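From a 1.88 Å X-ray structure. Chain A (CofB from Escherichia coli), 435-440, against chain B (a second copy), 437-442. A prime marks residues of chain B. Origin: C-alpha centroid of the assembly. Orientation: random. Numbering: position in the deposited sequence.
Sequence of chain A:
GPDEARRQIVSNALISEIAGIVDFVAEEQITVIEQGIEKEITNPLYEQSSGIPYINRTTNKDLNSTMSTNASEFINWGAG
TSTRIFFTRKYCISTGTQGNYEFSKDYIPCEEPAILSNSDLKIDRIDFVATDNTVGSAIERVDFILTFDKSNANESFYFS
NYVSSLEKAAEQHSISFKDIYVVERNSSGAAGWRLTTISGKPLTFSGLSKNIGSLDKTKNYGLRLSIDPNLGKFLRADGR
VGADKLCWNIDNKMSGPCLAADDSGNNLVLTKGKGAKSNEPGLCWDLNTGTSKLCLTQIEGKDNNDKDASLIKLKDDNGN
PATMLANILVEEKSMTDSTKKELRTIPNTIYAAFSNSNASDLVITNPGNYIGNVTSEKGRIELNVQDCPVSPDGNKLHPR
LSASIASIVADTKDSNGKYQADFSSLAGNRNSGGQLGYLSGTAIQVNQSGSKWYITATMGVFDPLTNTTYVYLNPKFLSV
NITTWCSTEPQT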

ATOM      1  N   GLN A 435      45.895  43.147   3.720  1.00 50.64           N
ATOM      2  CA  GLN A 435      46.754  43.978   2.875  1.00 45.11           C
ATOM      3  C   GLN A 435      46.984  43.238   1.569  1.00 39.39           C
ATOM      4  O   GLN A 435      47.774  42.294   1.524  1.00 42.16           O
ATOM      5  N   LEU A 436      46.305  43.651   0.501  1.00 35.81           N
ATOM      6  CA  LEU A 436      46.206  42.779  -0.667  1.00 36.27           C
ATOM      7  C   LEU A 436      47.259  43.039  -1.743  1.00 36.71           C
ATOM      8  O   LEU A 436      47.561  44.181  -2.082  1.00 36.44           O
ATOM      9  N   GLY A 437      47.822  41.955  -2.267  1.00 28.12           N
ATOM     10  CA  GLY A 437      48.705  42.031  -3.418  1.00 29.55           C
ATOM     11  C   GLY A 437      47.932  41.684  -4.677  1.00 29.86           C
ATOM     12  O   GLY A 437      46.710  41.881  -4.727  1.00 29.63           O
ATOM     13  N   TYR A 438      48.625  41.177  -5.695  1.00 24.58           N
ATOM     14  CA  TYR A 438      47.962  40.760  -6.929  1.00 26.15           C
ATOM     15  C   TYR A 438      47.796  39.250  -6.920  1.00 29.75           C
ATOM     16  O   TYR A 438      48.724  38.517  -6.602  1.00 24.68           O
ATOM     17  N   LEU A 439      46.607  38.787  -7.270  1.00 24.40           N
ATOM     18  CA  LEU A 439      46.336  37.358  -7.295  1.00 21.34           C
ATOM     19  C   LEU A 439      46.883  36.705  -8.569  1.00 24.83           C
ATOM     20  O   LEU A 439      46.670  37.216  -9.670  1.00 24.85           O
ATOM     21  N   SER A 440      47.596  35.589  -8.429  1.00 22.56           N
ATOM     22  CA  SER A 440      47.955  34.778  -9.594  1.00 25.86           C
ATOM     23  C   SER A 440      46.937  33.655  -9.783  1.00 26.65           C
ATOM     24  O   SER A 440      46.819  33.067 -10.868  1.00 26.87           O
TER
ATOM     25  N   GLY B 437      42.052  45.437 -14.811  1.00 28.12           N
ATOM     26  CA  GLY B 437      43.247  45.649 -14.013  1.00 29.55           C
ATOM     27  C   GLY B 437      43.721  44.324 -13.444  1.00 29.86           C
ATOM     28  O   GLY B 437      43.463  43.268 -14.038  1.00 29.63           O
ATOM     29  N   TYR B 438      44.415  44.364 -12.309  1.00 24.58           N
ATOM     30  CA  TYR B 438      44.868  43.138 -11.655  1.00 26.15           C
ATOM     31  C   TYR B 438      43.929  42.811 -10.505  1.00 29.75           C
ATOM     32  O   TYR B 438      43.579  43.677  -9.713  1.00 24.68           O
ATOM     33  N   LEU B 439      43.522  41.556 -10.417  1.00 24.40           N
ATOM     34  CA  LEU B 439      42.621  41.132  -9.357  1.00 21.34           C
ATOM     35  C   LEU B 439      43.371  40.902  -8.040  1.00 24.83           C
ATOM     36  O   LEU B 439      44.413  40.245  -8.025  1.00 24.85           O
ATOM     37  N   SER B 440      42.859  41.448  -6.939  1.00 22.56           N
ATOM     38  CA  SER B 440      43.374  41.090  -5.615  1.00 25.86           C
ATOM     39  C   SER B 440      42.522  39.978  -5.006  1.00 26.65           C
ATOM     40  O   SER B 440      42.947  39.275  -4.078  1.00 26.87           O
ATOM     41  N   GLY B 441      41.307  39.841  -5.525  1.00 24.44           N
ATOM     42  CA  GLY B 441      40.400  38.805  -5.067  1.00 26.32           C
ATOM     43  C   GLY B 441      39.081  39.350  -4.566  1.00 25.84           C
ATOM     44  O   GLY B 441      38.742  40.500  -4.815  1.00 23.19           O
ATOM     45  N   THR B 442      38.335  38.518  -3.843  1.00 25.03           N
ATOM     46  CA  THR B 442      37.039  38.934  -3.336  1.00 23.08           C
ATOM     47  C   THR B 442      36.715  38.234  -2.025  1.00 23.84           C
ATOM     48  O   THR B 442      37.045  37.057  -1.823  1.00 19.22           O
TER

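Two overlapping segments of the same protein, one from each copy, meet here in different roles. The strands cross almost at right angles, 87° between their N-to-C directions, and approach to 4.6 Å at the axes. Tyr438, Leu439 and Ser440 keep the same rotamers in both copies, yet their CA-to-CB bonds point differently relative to the other stretch.

The crossing is pinned by two short hydrogen bonds. The backbone N of Leu439 donates to O of Leu439′ at 2.7 Å, nearly straight at 168°. The second comes from a side chain: OG of Ser440′ donates to O of Gly437, also at 2.7 Å. Ser440′ leaves its backbone sideways, and its chi1 of -70° (m) places the hydroxyl against that carbonyl. Serine suits this buried position because it is small enough to sit close to the neighbouring backbone yet carries a donor for it. The same carbonyl receives a CA-H...O contact, 3.5 Å from CA of Ser440′ to O of Gly437. In chain A, Ser440 has the same rotamer but points away, and its hydroxyl is bonded elsewhere in the structure.

Leu436, in the m,t rotamer, points toward the partner and lays CD1 3.7 Å from CB of Ser440′, adding an apolar contact beside the serine's hydrogen bond. Leu439 also points toward chain B. Its t,p conformation carries CD2 to 4.1 Å from CA of Gly441′ and to 4.3 Å from CD2 of Leu439′, a looser contact between two branched apolar ends. Leu439′ has the same t,p rotamer but leaves its strand sideways. At Gly441′ a CB would point toward chain A, but at 3.9 Å from CD2 of Leu439 it would only touch it; the call for glycine comes from its own backbone. At phi 123° and psi -164°, that backbone would press a CB against the carbonyl O of the preceding residue.

The tyrosines pack against each other. Both have chi1 of -49° (m) and chi2 of -27°. The CA-to-CB bond of Tyr438 points sideways and that of Tyr438′ toward the other stretch. The rings meet unequally: the edge of Tyr438′ is directed at the face of Tyr438, with centroids 5.0 Å apart and planes at 63°; CE2 of Tyr438 and CD2 of Tyr438′ are 3.6 Å apart. Such an arrangement brings slightly positive ring hydrogens to an electron-rich face. Gln435 and Thr442′, both with chi1 in t, take no part in the contact, and both have side-chain hydrogen bonds elsewhere.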

ATOM      1  CB  GLN A 435      48.086  44.277   3.571  1.00 46.37           C
ATOM      2  CG  GLN A 435      49.030  45.170   2.772  1.00 49.53           C
ATOM      3  CD  GLN A 435      50.467  45.120   3.289  1.00 59.00           C
ATOM      4  OE1 GLN A 435      50.969  46.087   3.860  1.00 68.79           O
ATOM      5  NE2 GLN A 435      51.133  43.987   3.081  1.00 64.54           N
ATOM      6  CB  LEU A 436      44.800  42.877  -1.278  1.00 32.07           C
ATOM      7  CG  LEU A 436      43.637  42.460  -0.362  1.00 38.33           C
ATOM      8  CD1 LEU A 436      42.373  42.167  -1.166  1.00 37.91           C
ATOM      9  CD2 LEU A 436      43.988  41.269   0.542  1.00 34.85           C
ATOM     10  CB  TYR A 438      48.748  41.170  -8.173  1.00 29.17           C
ATOM     11  CG  TYR A 438      49.194  42.608  -8.189  1.00 30.44           C
ATOM     12  CD1 TYR A 438      48.495  43.584  -7.492  1.00 28.59           C
ATOM     13  CD2 TYR A 438      50.320  42.992  -8.904  1.00 29.08           C
ATOM     14  CE1 TYR A 438      48.911  44.913  -7.503  1.00 34.53           C
ATOM     15  CE2 TYR A 438      50.747  44.311  -8.916  1.00 33.78           C
ATOM     16  CZ  TYR A 438      50.039  45.264  -8.216  1.00 36.79           C
ATOM     17  OH  TYR A 438      50.463  46.570  -8.234  1.00 34.79           O
ATOM     18  CB  LEU A 439      44.824  37.144  -7.191  1.00 23.46           C
ATOM     19  CG  LEU A 439      44.248  35.772  -6.916  1.00 31.81           C
ATOM     20  CD1 LEU A 439      44.802  35.243  -5.596  1.00 26.15           C
ATOM     21  CD2 LEU A 439      42.725  35.915  -6.880  1.00 25.79           C
ATOM     22  CB  SER A 440      49.353  34.189  -9.447  1.00 22.21           C
ATOM     23  OG  SER A 440      50.330  35.208  -9.547  1.00 31.76           O
TER
ATOM     24  CB  TYR B 438      46.292  43.262 -11.118  1.00 29.17           C
ATOM     25  CG  TYR B 438      47.287  43.818 -12.101  1.00 30.44           C
ATOM     26  CD1 TYR B 438      47.101  43.675 -13.469  1.00 28.59           C
ATOM     27  CD2 TYR B 438      48.418  44.490 -11.660  1.00 29.08           C
ATOM     28  CE1 TYR B 438      48.020  44.194 -14.378  1.00 34.53           C
ATOM     29  CE2 TYR B 438      49.336  45.018 -12.555  1.00 33.78           C
ATOM     30  CZ  TYR B 438      49.131  44.865 -13.910  1.00 36.79           C
ATOM     31  OH  TYR B 438      50.044  45.385 -14.795  1.00 34.79           O
ATOM     32  CB  LEU B 439      41.912  39.849  -9.799  1.00 23.46           C
ATOM     33  CG  LEU B 439      40.719  39.315  -9.037  1.00 31.81           C
ATOM     34  CD1 LEU B 439      39.618  40.372  -9.009  1.00 26.15           C
ATOM     35  CD2 LEU B 439      40.265  38.034  -9.739  1.00 25.79           C
ATOM     36  CB  SER B 440      43.392  42.296  -4.685  1.00 22.21           C
ATOM     37  OG  SER B 440      44.385  43.219  -5.093  1.00 31.76           O
ATOM     38  CB  THR B 442      35.907  38.658  -4.366  1.00 24.77           C
ATOM     39  OG1 THR B 442      34.646  39.052  -3.809  1.00 23.31           O
ATOM     40  CG2 THR B 442      35.842  37.181  -4.714  1.00 22.20           C
TER